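Local coordinates for protein probable transcriptional regulator (Rhodococcus jostii, PDB 3ON2) that is of uncharacterised function but probably acts as a TetR-family transcriptional regulator that binds promoter DNA through a helix-turn-helix domain, at residues Ser189-Phe192 with Trp193-Leu196; Glu22-Leu25 with Glu26-Val30; Glu141-Ala145 with Gly146-Pro150; Pro150-Ala153 with Ser154-Ala157; Lys51-Asp55 with Arg56-Leu60. All coordinates share one frame; numbering follows the deposited sequence.

Interaction 1 (Ser189-Phe192 with Trp193-Leu196)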
loop_
_atom_site.group_PDB
_atom_site.type_symbol
_atom_site.label_atom_id
_atom_site.label_comp_id
_atom_site.label_asym_id
_atom_site.label_seq_id
_atom_site.Cartn_x
_atom_site.Cartn_y
_atom_site.Cartn_z
ATOM N N SER A 189 -16.041 7.439 5.754
ATOM C CA SER A 189 -15.272 8.636 6.197
ATOM C C SER A 189 -16.079 9.631 7.001
ATOM O O SER A 189 -15.585 10.113 8.030
ATOM C CB SER A 189 -14.576 9.375 5.028
ATOM O OG SER A 189 -13.557 8.562 4.463
ATOM N N ASP A 190 -17.294 9.954 6.539
ATOM C CA ASP A 190 -18.186 10.867 7.278
ATOM C C ASP A 190 -18.578 10.309 8.651
ATOM O O ASP A 190 -18.599 11.035 9.649
ATOM C CB ASP A 190 -19.448 11.182 6.469
ATOM C CG ASP A 190 -19.158 12.009 5.210
ATOM O OD1 ASP A 190 -18.050 12.612 5.110
ATOM O OD2 ASP A 190 -20.056 12.063 4.315
ATOM N N THR A 191 -18.881 9.015 8.707
ATOM C CA THR A 191 -19.324 8.409 9.953
ATOM C C THR A 191 -18.149 8.336 10.946
ATOM O O THR A 191 -18.311 8.644 12.131
ATOM C CB THR A 191 -19.938 7.016 9.683
ATOM O OG1 THR A 191 -21.039 7.165 8.763
ATOM C CG2 THR A 191 -20.447 6.395 10.950
ATOM N N PHE A 192 -16.982 7.923 10.453
ATOM C CA PHE A 192 -15.741 7.918 11.230
ATOM C C PHE A 192 -15.457 9.326 11.770
ATOM O O PHE A 192 -15.242 9.506 12.968
ATOM C CB PHE A 192 -14.578 7.439 10.337
ATOM C CG PHE A 192 -13.273 7.168 11.083
ATOM C CD1 PHE A 192 -13.193 6.178 12.057
ATOM C CD2 PHE A 192 -12.126 7.896 10.780
ATOM C CE1 PHE A 192 -11.971 5.923 12.722
ATOM C CE2 PHE A 192 -10.914 7.640 11.430
ATOM C CZ PHE A 192 -10.846 6.649 12.403
ATOM N N TRP A 193 -15.497 10.325 10.897
ATOM C CA TRP A 193 -15.159 11.702 11.319
ATOM C C TRP A 193 -16.106 12.138 12.445
ATOM O O TRP A 193 -15.663 12.634 13.502
ATOM C CB TRP A 193 -15.199 12.698 10.135
ATOM C CG TRP A 193 -14.930 14.076 10.625
ATOM C CD1 TRP A 193 -15.864 15.040 10.951
ATOM C CD2 TRP A 193 -13.653 14.627 10.958
ATOM N NE1 TRP A 193 -15.228 16.162 11.435
ATOM C CE2 TRP A 193 -13.877 15.936 11.457
ATOM C CE3 TRP A 193 -12.339 14.142 10.886
ATOM C CZ2 TRP A 193 -12.826 16.782 11.860
ATOM C CZ3 TRP A 193 -11.293 14.985 11.301
ATOM C CH2 TRP A 193 -11.551 16.295 11.766
ATOM N N ARG A 194 -17.404 11.932 12.231
ATOM C CA ARG A 194 -18.426 12.253 13.245
ATOM C C ARG A 194 -18.220 11.530 14.576
ATOM O O ARG A 194 -18.416 12.118 15.659
ATOM C CB ARG A 194 -19.835 11.958 12.728
ATOM C CG ARG A 194 -20.371 12.968 11.733
ATOM C CD ARG A 194 -21.819 12.573 11.339
ATOM N NE ARG A 194 -22.012 12.527 9.897
ATOM C CZ ARG A 194 -22.454 11.466 9.214
ATOM N NH1 ARG A 194 -22.782 10.327 9.827
ATOM N NH2 ARG A 194 -22.586 11.554 7.903
ATOM N N GLY A 195 -17.819 10.266 14.505
ATOM C CA GLY A 195 -17.592 9.471 15.715
ATOM C C GLY A 195 -16.366 9.911 16.502
ATOM O O GLY A 195 -16.260 9.634 17.699
ATOM N N LEU A 196 -15.433 10.589 15.831
ATOM C CA LEU A 196 -14.253 11.116 16.513
ATOM C C LEU A 196 -14.363 12.585 16.865
ATOM O O LEU A 196 -13.726 13.005 17.814
ATOM C CB LEU A 196 -12.987 10.938 15.687
ATOM C CG LEU A 196 -12.648 9.552 15.142
ATOM C CD1 LEU A 196 -11.576 9.744 14.096
ATOM C CD2 LEU A 196 -12.194 8.559 16.251
#

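Interaction 2 (Glu22-Leu25 with Glu26-Val30)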
loop_
_atom_site.group_PDB
_atom_site.type_symbol
_atom_site.label_atom_id
_atom_site.label_comp_id
_atom_site.label_asym_id
_atom_site.label_seq_id
_atom_site.Cartn_x
_atom_site.Cartn_y
_atom_site.Cartn_z
ATOM N N GLU A 22 6.475 -7.598 -11.114
ATOM C CA GLU A 22 5.210 -6.971 -10.716
ATOM C C GLU A 22 4.163 -7.232 -11.793
ATOM O O GLU A 22 3.022 -7.554 -11.472
ATOM C CB GLU A 22 5.368 -5.474 -10.454
ATOM C CG GLU A 22 4.133 -4.888 -9.757
ATOM C CD GLU A 22 4.285 -3.432 -9.336
ATOM O OE1 GLU A 22 5.435 -2.973 -9.180
ATOM O OE2 GLU A 22 3.243 -2.755 -9.154
ATOM N N SER A 23 4.567 -7.137 -13.061
ATOM C CA SER A 23 3.636 -7.399 -14.172
ATOM C C SER A 23 3.098 -8.853 -14.150
ATOM O O SER A 23 1.908 -9.088 -14.303
ATOM C CB SER A 23 4.295 -7.054 -15.515
ATOM O OG SER A 23 3.381 -7.225 -16.597
ATOM N N THR A 24 3.980 -9.819 -13.936
ATOM C CA THR A 24 3.574 -11.209 -13.780
ATOM C C THR A 24 2.731 -11.450 -12.522
ATOM O O THR A 24 1.748 -12.212 -12.547
ATOM C CB THR A 24 4.819 -12.071 -13.749
ATOM O OG1 THR A 24 5.531 -11.849 -14.967
ATOM C CG2 THR A 24 4.479 -13.553 -13.615
ATOM N N LEU A 25 3.111 -10.803 -11.421
ATOM C CA LEU A 25 2.361 -10.923 -10.171
ATOM C C LEU A 25 0.911 -10.557 -10.414
ATOM O O LEU A 25 0.011 -11.286 -10.001
ATOM C CB LEU A 25 2.911 -9.984 -9.098
ATOM C CG LEU A 25 2.973 -10.316 -7.606
ATOM C CD1 LEU A 25 2.922 -9.012 -6.818
ATOM C CD2 LEU A 25 1.965 -11.264 -7.076
ATOM N N GLU A 26 0.693 -9.420 -11.079
ATOM C CA GLU A 26 -0.660 -8.904 -11.268
ATOM C C GLU A 26 -1.453 -9.753 -12.248
ATOM O O GLU A 26 -2.655 -9.889 -12.089
ATOM C CB GLU A 26 -0.673 -7.407 -11.642
ATOM C CG GLU A 26 -0.243 -6.444 -10.488
ATOM C CD GLU A 26 -1.117 -6.487 -9.197
ATOM O OE1 GLU A 26 -2.266 -7.037 -9.218
ATOM O OE2 GLU A 26 -0.654 -5.945 -8.153
ATOM N N LYS A 27 -0.780 -10.345 -13.233
ATOM C CA LYS A 27 -1.440 -11.271 -14.165
ATOM C C LYS A 27 -1.684 -12.678 -13.607
ATOM O O LYS A 27 -2.800 -13.208 -13.711
ATOM C CB LYS A 27 -0.675 -11.352 -15.495
ATOM C CG LYS A 27 -1.172 -10.361 -16.526
ATOM C CD LYS A 27 -0.892 -10.837 -17.963
ATOM C CE LYS A 27 -2.105 -10.577 -18.904
ATOM N NZ LYS A 27 -2.428 -9.121 -19.135
ATOM N N ASP A 28 -0.652 -13.274 -13.013
ATOM C CA ASP A 28 -0.666 -14.697 -12.681
ATOM C C ASP A 28 -0.669 -15.007 -11.176
ATOM O O ASP A 28 -0.837 -16.162 -10.786
ATOM C CB ASP A 28 0.524 -15.423 -13.349
ATOM C CG ASP A 28 0.513 -15.344 -14.898
ATOM O OD1 ASP A 28 -0.580 -15.315 -15.523
ATOM O OD2 ASP A 28 1.624 -15.338 -15.501
ATOM N N GLY A 29 -0.472 -14.001 -10.328
ATOM C CA GLY A 29 -0.351 -14.248 -8.891
ATOM C C GLY A 29 1.057 -14.621 -8.439
ATOM O O GLY A 29 1.929 -14.908 -9.255
ATOM N N VAL A 30 1.280 -14.617 -7.128
ATOM C CA VAL A 30 2.615 -14.894 -6.554
ATOM C C VAL A 30 3.200 -16.264 -6.958
ATOM O O VAL A 30 4.417 -16.402 -7.129
ATOM C CB VAL A 30 2.625 -14.695 -5.011
ATOM C CG1 VAL A 30 1.740 -15.714 -4.320
ATOM C CG2 VAL A 30 4.050 -14.743 -4.445
HETATM O O HOH W 1 0.710 -3.646 -9.267
HETATM O O HOH W 2 2.993 -13.113 -16.606
#

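Interaction 3 (Glu141-Ala145 with Gly146-Pro150)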
loop_
_atom_site.group_PDB
_atom_site.type_symbol
_atom_site.label_atom_id
_atom_site.label_comp_id
_atom_site.label_asym_id
_atom_site.label_seq_id
_atom_site.Cartn_x
_atom_site.Cartn_y
_atom_site.Cartn_z
ATOM N N GLU A 141 -1.870 15.080 14.840
ATOM C CA GLU A 141 -1.992 16.495 14.442
ATOM C C GLU A 141 -3.432 16.966 14.533
ATOM O O GLU A 141 -3.691 18.110 14.910
ATOM C CB GLU A 141 -1.439 16.749 13.027
ATOM C CG GLU A 141 0.083 16.510 12.883
ATOM C CD GLU A 141 0.627 16.693 11.443
ATOM O OE1 GLU A 141 -0.167 16.991 10.522
ATOM O OE2 GLU A 141 1.865 16.534 11.234
ATOM N N ALA A 142 -4.374 16.089 14.200
ATOM C CA ALA A 142 -5.804 16.424 14.296
ATOM C C ALA A 142 -6.228 16.615 15.742
ATOM O O ALA A 142 -7.077 17.460 16.054
ATOM C CB ALA A 142 -6.675 15.342 13.629
ATOM N N GLN A 143 -5.642 15.822 16.629
ATOM C CA GLN A 143 -5.932 15.963 18.052
ATOM C C GLN A 143 -5.291 17.223 18.623
ATOM O O GLN A 143 -5.841 17.816 19.536
ATOM C CB GLN A 143 -5.440 14.758 18.815
ATOM C CG GLN A 143 -6.276 13.535 18.580
ATOM C CD GLN A 143 -5.670 12.334 19.204
ATOM O OE1 GLN A 143 -4.482 12.086 19.044
ATOM N NE2 GLN A 143 -6.485 11.547 19.892
ATOM N N ALA A 144 -4.125 17.607 18.103
ATOM C CA ALA A 144 -3.436 18.834 18.531
ATOM C C ALA A 144 -4.138 20.082 18.009
ATOM O O ALA A 144 -4.193 21.107 18.692
ATOM C CB ALA A 144 -1.979 18.812 18.099
ATOM N N ALA A 145 -4.691 20.002 16.803
ATOM C CA ALA A 145 -5.525 21.084 16.289
ATOM C C ALA A 145 -6.877 21.169 17.019
ATOM O O ALA A 145 -7.614 22.150 16.854
ATOM C CB ALA A 145 -5.732 20.944 14.797
ATOM N N GLY A 146 -7.205 20.154 17.819
ATOM C CA GLY A 146 -8.471 20.132 18.548
ATOM C C GLY A 146 -9.691 19.802 17.706
ATOM O O GLY A 146 -10.818 20.094 18.110
ATOM N N ASP A 147 -9.477 19.191 16.537
ATOM C CA ASP A 147 -10.589 18.833 15.628
ATOM C C ASP A 147 -11.300 17.560 16.084
ATOM O O ASP A 147 -12.514 17.403 15.905
ATOM C CB ASP A 147 -10.105 18.679 14.173
ATOM C CG ASP A 147 -10.024 20.016 13.421
ATOM O OD1 ASP A 147 -10.357 21.069 14.010
ATOM O OD2 ASP A 147 -9.631 20.021 12.226
ATOM N N ILE A 148 -10.534 16.652 16.675
ATOM C CA ILE A 148 -11.096 15.418 17.187
ATOM C C ILE A 148 -10.811 15.260 18.677
ATOM O O ILE A 148 -9.927 15.924 19.219
ATOM C CB ILE A 148 -10.623 14.158 16.379
ATOM C CG1 ILE A 148 -9.095 13.990 16.416
ATOM C CG2 ILE A 148 -11.154 14.205 14.944
ATOM C CD1 ILE A 148 -8.594 12.621 15.880
ATOM N N GLY A 149 -11.549 14.364 19.320
ATOM C CA GLY A 149 -11.415 14.111 20.756
ATOM C C GLY A 149 -10.207 13.283 21.151
ATOM O O GLY A 149 -9.493 12.760 20.294
ATOM N N PRO A 150 -9.973 13.153 22.465
ATOM C CA PRO A 150 -8.778 12.499 23.030
ATOM C C PRO A 150 -8.773 11.003 22.784
ATOM O O PRO A 150 -9.812 10.420 22.456
ATOM C CB PRO A 150 -8.921 12.751 24.542
ATOM C CG PRO A 150 -9.951 13.862 24.659
ATOM C CD PRO A 150 -10.891 13.621 23.522
#

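Interaction 4 (Pro150-Ala153 with Ser154-Ala157)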
loop_
_atom_site.group_PDB
_atom_site.type_symbol
_atom_site.label_atom_id
_atom_site.label_comp_id
_atom_site.label_asym_id
_atom_site.label_seq_id
_atom_site.Cartn_x
_atom_site.Cartn_y
_atom_site.Cartn_z
ATOM N N PRO A 150 -9.973 13.153 22.465
ATOM C CA PRO A 150 -8.778 12.499 23.030
ATOM C C PRO A 150 -8.773 11.003 22.784
ATOM O O PRO A 150 -9.812 10.420 22.456
ATOM C CB PRO A 150 -8.921 12.751 24.542
ATOM C CG PRO A 150 -9.951 13.862 24.659
ATOM C CD PRO A 150 -10.891 13.621 23.522
ATOM N N GLY A 151 -7.618 10.378 22.949
ATOM C CA GLY A 151 -7.520 8.956 22.707
ATOM C C GLY A 151 -6.234 8.524 22.051
ATOM O O GLY A 151 -5.522 9.333 21.479
ATOM N N ASP A 152 -5.947 7.233 22.145
ATOM C CA ASP A 152 -4.730 6.673 21.579
ATOM C C ASP A 152 -4.761 6.763 20.061
ATOM O O ASP A 152 -5.522 6.057 19.397
ATOM C CB ASP A 152 -4.552 5.231 22.046
ATOM C CG ASP A 152 -3.285 4.614 21.537
ATOM O OD1 ASP A 152 -2.676 5.186 20.616
ATOM O OD2 ASP A 152 -2.888 3.557 22.055
ATOM N N ALA A 153 -3.918 7.632 19.516
ATOM C CA ALA A 153 -3.927 7.892 18.085
ATOM C C ALA A 153 -3.637 6.634 17.262
ATOM O O ALA A 153 -4.074 6.532 16.117
ATOM C CB ALA A 153 -2.950 9.031 17.719
ATOM N N SER A 154 -2.893 5.687 17.827
ATOM C CA SER A 154 -2.574 4.465 17.072
ATOM C C SER A 154 -3.769 3.503 16.999
ATOM O O SER A 154 -3.942 2.801 15.999
ATOM C CB SER A 154 -1.271 3.799 17.557
ATOM O OG SER A 154 -1.478 3.095 18.756
ATOM N N ARG A 155 -4.616 3.493 18.028
ATOM C CA ARG A 155 -5.880 2.745 17.969
ATOM C C ARG A 155 -6.872 3.399 16.990
ATOM O O ARG A 155 -7.604 2.684 16.265
ATOM C CB ARG A 155 -6.539 2.593 19.357
ATOM C CG ARG A 155 -5.800 1.651 20.306
ATOM C CD ARG A 155 -5.667 0.236 19.726
ATOM N NE ARG A 155 -4.710 -0.539 20.524
ATOM C CZ ARG A 155 -5.029 -1.256 21.594
ATOM N NH1 ARG A 155 -6.301 -1.327 21.996
ATOM N NH2 ARG A 155 -4.084 -1.920 22.254
ATOM N N ILE A 156 -6.897 4.738 16.978
ATOM C CA ILE A 156 -7.752 5.500 16.057
ATOM C C ILE A 156 -7.326 5.186 14.625
ATOM O O ILE A 156 -8.155 4.842 13.767
ATOM C CB ILE A 156 -7.705 7.018 16.352
ATOM C CG1 ILE A 156 -8.348 7.309 17.720
ATOM C CG2 ILE A 156 -8.415 7.835 15.243
ATOM C CD1 ILE A 156 -8.143 8.801 18.235
ATOM N N ALA A 157 -6.029 5.277 14.375
ATOM C CA ALA A 157 -5.483 4.958 13.064
ATOM C C ALA A 157 -5.789 3.512 12.659
ATOM O O ALA A 157 -6.082 3.245 11.489
ATOM C CB ALA A 157 -3.983 5.233 13.049
#

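Interaction 5 (Lys51-Asp55 with Arg56-Leu60)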
loop_
_atom_site.group_PDB
_atom_site.type_symbol
_atom_site.label_atom_id
_atom_site.label_comp_id
_atom_site.label_asym_id
_atom_site.label_seq_id
_atom_site.Cartn_x
_atom_site.Cartn_y
_atom_site.Cartn_z
ATOM N N LYS A 51 21.090 -12.842 -12.104
ATOM C CA LYS A 51 19.662 -12.623 -11.883
ATOM C C LYS A 51 19.508 -11.448 -10.907
ATOM O O LYS A 51 18.394 -11.122 -10.503
ATOM C CB LYS A 51 18.995 -13.856 -11.253
ATOM C CG LYS A 51 19.215 -15.205 -11.948
ATOM C CD LYS A 51 18.559 -16.355 -11.155
ATOM C CE LYS A 51 19.424 -16.878 -9.966
ATOM N NZ LYS A 51 19.983 -15.836 -8.995
ATOM N N HIS A 52 20.642 -10.835 -10.547
ATOM C CA HIS A 52 20.772 -9.831 -9.473
ATOM C C HIS A 52 20.431 -10.350 -8.078
ATOM O O HIS A 52 21.283 -10.362 -7.190
ATOM C CB HIS A 52 19.974 -8.545 -9.744
ATOM C CG HIS A 52 19.979 -7.614 -8.578
ATOM N ND1 HIS A 52 21.021 -6.746 -8.327
ATOM C CD2 HIS A 52 19.098 -7.452 -7.563
ATOM C CE1 HIS A 52 20.780 -6.090 -7.206
ATOM N NE2 HIS A 52 19.608 -6.481 -6.739
ATOM N N PHE A 53 19.177 -10.755 -7.885
ATOM C CA PHE A 53 18.700 -11.220 -6.593
ATOM C C PHE A 53 19.325 -12.552 -6.221
ATOM O O PHE A 53 19.498 -13.411 -7.060
ATOM C CB PHE A 53 17.171 -11.327 -6.626
ATOM C CG PHE A 53 16.495 -9.995 -6.782
ATOM C CD1 PHE A 53 16.341 -9.142 -5.684
ATOM C CD2 PHE A 53 16.024 -9.579 -8.027
ATOM C CE1 PHE A 53 15.720 -7.900 -5.825
ATOM C CE2 PHE A 53 15.405 -8.327 -8.171
ATOM C CZ PHE A 53 15.250 -7.500 -7.066
ATOM N N ARG A 54 19.651 -12.713 -4.952
ATOM C CA ARG A 54 20.316 -13.918 -4.438
ATOM C C ARG A 54 19.408 -15.142 -4.592
ATOM O O ARG A 54 19.882 -16.236 -4.881
ATOM C CB ARG A 54 20.640 -13.699 -2.950
ATOM C CG ARG A 54 21.256 -14.862 -2.200
ATOM C CD ARG A 54 22.770 -14.739 -2.059
ATOM N NE ARG A 54 23.210 -13.438 -1.545
ATOM C CZ ARG A 54 23.768 -13.228 -0.347
ATOM N NH1 ARG A 54 24.143 -12.004 -0.009
ATOM N NH2 ARG A 54 23.958 -14.236 0.507
ATOM N N ASP A 55 18.107 -14.955 -4.376
ATOM C CA ASP A 55 17.124 -16.037 -4.480
ATOM C C ASP A 55 15.729 -15.439 -4.604
ATOM O O ASP A 55 15.558 -14.211 -4.552
ATOM C CB ASP A 55 17.202 -16.970 -3.256
ATOM C CG ASP A 55 17.136 -16.207 -1.906
ATOM O OD1 ASP A 55 16.439 -15.171 -1.777
ATOM O OD2 ASP A 55 17.792 -16.662 -0.943
ATOM N N ARG A 56 14.740 -16.306 -4.775
ATOM C CA ARG A 56 13.362 -15.894 -4.927
ATOM C C ARG A 56 12.915 -15.029 -3.766
ATOM O O ARG A 56 12.220 -14.033 -3.971
ATOM C CB ARG A 56 12.434 -17.122 -5.014
ATOM C CG ARG A 56 10.958 -16.762 -5.276
ATOM C CD ARG A 56 10.164 -17.993 -5.750
ATOM N NE ARG A 56 8.865 -17.581 -6.262
ATOM C CZ ARG A 56 7.715 -17.754 -5.615
ATOM N NH1 ARG A 56 6.578 -17.325 -6.140
ATOM N NH2 ARG A 56 7.701 -18.363 -4.442
ATOM N N GLN A 57 13.256 -15.437 -2.545
ATOM C CA GLN A 57 12.836 -14.662 -1.374
ATOM C C GLN A 57 13.367 -13.219 -1.401
ATOM O O GLN A 57 12.668 -12.321 -0.987
ATOM C CB GLN A 57 13.200 -15.357 -0.053
ATOM C CG GLN A 57 12.536 -14.719 1.164
ATOM C CD GLN A 57 11.030 -14.856 1.111
ATOM O OE1 GLN A 57 10.527 -15.942 0.884
ATOM N NE2 GLN A 57 10.302 -13.751 1.304
ATOM N N ALA A 58 14.584 -13.004 -1.909
ATOM C CA ALA A 58 15.114 -11.643 -2.002
ATOM C C ALA A 58 14.269 -10.813 -2.990
ATOM O O ALA A 58 13.976 -9.650 -2.743
ATOM C CB ALA A 58 16.579 -11.660 -2.406
ATOM N N LEU A 59 13.863 -11.429 -4.094
ATOM C CA LEU A 59 12.930 -10.783 -5.024
ATOM C C LEU A 59 11.579 -10.394 -4.374
ATOM O O LEU A 59 11.080 -9.244 -4.543
ATOM C CB LEU A 59 12.682 -11.681 -6.244
ATOM C CG LEU A 59 11.638 -11.144 -7.229
ATOM C CD1 LEU A 59 12.154 -9.864 -7.878
ATOM C CD2 LEU A 59 11.343 -12.209 -8.290
ATOM N N LEU A 60 10.990 -11.331 -3.631
ATOM C CA LEU A 60 9.672 -11.082 -3.019
ATOM C C LEU A 60 9.755 -9.994 -1.954
ATOM O O LEU A 60 8.844 -9.156 -1.852
ATOM C CB LEU A 60 9.060 -12.349 -2.417
ATOM C CG LEU A 60 8.863 -13.544 -3.333
ATOM C CD1 LEU A 60 8.427 -14.763 -2.543
ATOM C CD2 LEU A 60 7.841 -13.193 -4.443
#

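Interaction 1 (Ser189-Phe192 with Trp193-Leu196)
L196 rests its CD1 methyl over one face of the F192 ring, with L196 CD1 3.7 Å from the F192 centroid and shifted toward the rim beside CE2 and CZ. This CH-pi contact joins residues four apart on one flank. It depends on F192 CG standing anti to the backbone N (chi1 -170°), which carries the ring to the next turn. On another flank R194 folds back, its NH2 3.5 Å from D190 CB, and D190 O lies over one face of the guanidinium. D190 OD2 and R194 NH2 are 4.4 Å apart, but the oxygen sits well out of the guanidinium plane, so any attraction is probably charge only; D190 OD1 forms a salt bridge with R87. These are the closing turns of helix 181-196, in the C-terminal domain of a TetR-like fold, where i to i+4 backbone bonds run from S189-W193 to F192-L196. With an alanine at F192, the L196 methyl would probably lose its supporting face and a gap would open toward I156, V159 and A160 of helix 153-172. Further out, W193 meets F90 edge-to-face, and a bound PG6, probably from the crystallisation liquor, lies about 4 Å from the F192 side chain.

Interaction 2 (Glu22-Leu25 with Glu26-Val30)
E26 folds back over the preceding turn of its helix toward E22, and its side chain can be followed outward atom by atom. E26 CB lies 3.7 Å from E22 O, the same carbonyl that accepts the E26 backbone N-H. E26 CG stays beside that oxygen, at 3.6 Å from E22 O. The chain then bends (chi2 -60°), which swings the carboxylate off the helix flank. At the tip, OE1 accepts from E106 N and OE2 from L107 N, so the acid grips two backbone N-H groups at the start of helix 105-115. OE2 also receives a water proton. That water, 2.9 Å from E26 OE2 and 2.7 Å from E22 OE2, donates to both acids and probably eases the proximity of two like charges; E22 OE1 has its own counter-charge in R70.

Two residues further on, a second water donates to D28 OD2 at 2.8 Å and is weakly joined to T24 OG1, whose other partner is R20 O. On the buried flank L25 CD2 lies 3.4 Å from V30 N, while the L25 side chain also packs on L33 and L110. The last backbone bond, from G29 N to L25 O at 2.8 Å, comes in from above the carbonyl plane, 37° out of it. G29 has positive phi, and a side chain there would be jammed against the carbonyl oxygen of D28. The arrangement is that of a glycine-terminated helix end, here closing helix 13-28, the first helix of the TetR-type DNA-binding domain.

Interaction 3 (Glu141-Ala145 with Gly146-Pro150)
A Schellman motif ends helix 122-144, where D147 N reaches back to A142 O at 3.0 Å and G146 N makes a weaker bond to Q143 O. G146 is the C-prime residue, and its positive phi (76°) reverses the chain; a side chain here would run into the carbonyl oxygen of A145. Once turned, the chain passes back alongside the helix. I148 then meets it, its CG1 3.6 Å from Q143 CG and 3.9 Å from A142 CB. That branch lies between the backbone N and the carbonyl carbon (chi1 60°), a setting that aims it at the helix. Beyond CG, Q143 extends to its amide, and NE2 donates to G149 O at 3.3 Å in a nearly straight bond (169°). The bond uses a lone pair in the carbonyl plane, and G149 O lies almost within the amide plane of Q143. Because NE2 also donates to G151 O, the amide is gripped twice and its rotation is fixed. I148 meanwhile packs on F90 of helix 86-103 and on W193 and L196 of helix 181-196. Such a C-cap, in which glycine stops a helix and the following loop is laced to its last turn, here begins the connection to helix 153-172.

Interaction 4 (Pro150-Ala153 with Ser154-Ala157)
The D152 carboxylate is met from above its plane by S154 N, which donates to OD1 at 2.8 Å from a direction 37° out of that plane. S154 OG approaches the same oxygen, 3.0 Å from D152 OD1. Nearby, the R155 guanidinium lies only 27° from parallel to the carboxylate, yet the two groups do not pair: D152 OD2 and R155 NE are 4.7 Å apart, and it is R155 CG that comes alongside the acid. D152 reaches this place with CG anti to its backbone N (chi1 -178°), which swings OD1 over the start of the helix. S154 turns its hydroxyl between backbone N and carbonyl carbon, back toward the acid.

The main chain of D152 is used as well. Its carbonyl oxygen accepts from I156 N at 3.1 Å and, weakly, from R155 N, and I156 CG1 packs 3.5 Å from D152 O. The next bond of the series, from A157 N to A153 O at 2.9 Å, is already regular helix. Being set at the N-terminal end of the helix, the carboxylate is probably steadied in its charged form by the helix dipole. G151, just before it, adopts an extended conformation with positive phi in which a side chain would collide with the carbonyl oxygen of P150. A153 leans on V139, T140 and Q143 of helix 122-144, while I156 packs on L196. The whole is an aspartate N-cap, its OD1 capping S154 N, that opens helix 153-172 in the C-terminal domain of a TetR-like regulator.

Interaction 5 (Lys51-Asp55 with Arg56-Leu60)
D55 is the N-cap of helix 56-81, the helix that follows the predicted helix-turn-helix of this TetR-type domain, and it meets the first turn through A58 and L59. Among the hydrogen bonds, the cap itself runs from A58 N to D55 OD1 at 2.9 Å. D55 CG sits between the backbone N and the carbonyl carbon (chi1 51°), which folds OD1 back to the A58 N-H of the first turn. D55 O accepts L59 N at 3.3 Å, and A58 N only weakly.

The apolar contacts centre on F53, whose ring is sandwiched. L59 CD1 lies over one face, 4.0 Å from the F53 centroid in a CH-pi contact, and H52 CD2 stands over the centre of the opposite face. F53 CD1 is 4.1 Å from A58 CB. L18 of helix 13-28 also packs on F53, and L38 of helix 35-41 on L59. If an alanine stood at F53, the L59 methyl would probably lose its aromatic partner and a gap would open between the loop and helices 13-28 and 56-81.

Within the loop, K51 folds over so that its NZ makes a weak hydrogen bond to F53 O at 3.1 Å.

In the fold
From the N terminus, interaction 2 comes first, at the end of helix 13-28, and interaction 5 follows at the start of helix 56-81. V30 of the former packs on R56 and L60 of the latter, tying the two within the DNA-binding part. Interactions 3, 4 and 1 lie on the opposite side of the chain's centre. Interaction 3 ends helix 122-144 and interaction 4 begins helix 153-172, the two sharing P150. Interaction 1, in helix 181-196, closes this cluster: L196 O probably bonds to G149 N. All five are local; interaction 4 begins where interaction 3 ends, and the others follow in series. None nests or crosses, and about 36 Å separates the centres of interactions 1 and 2.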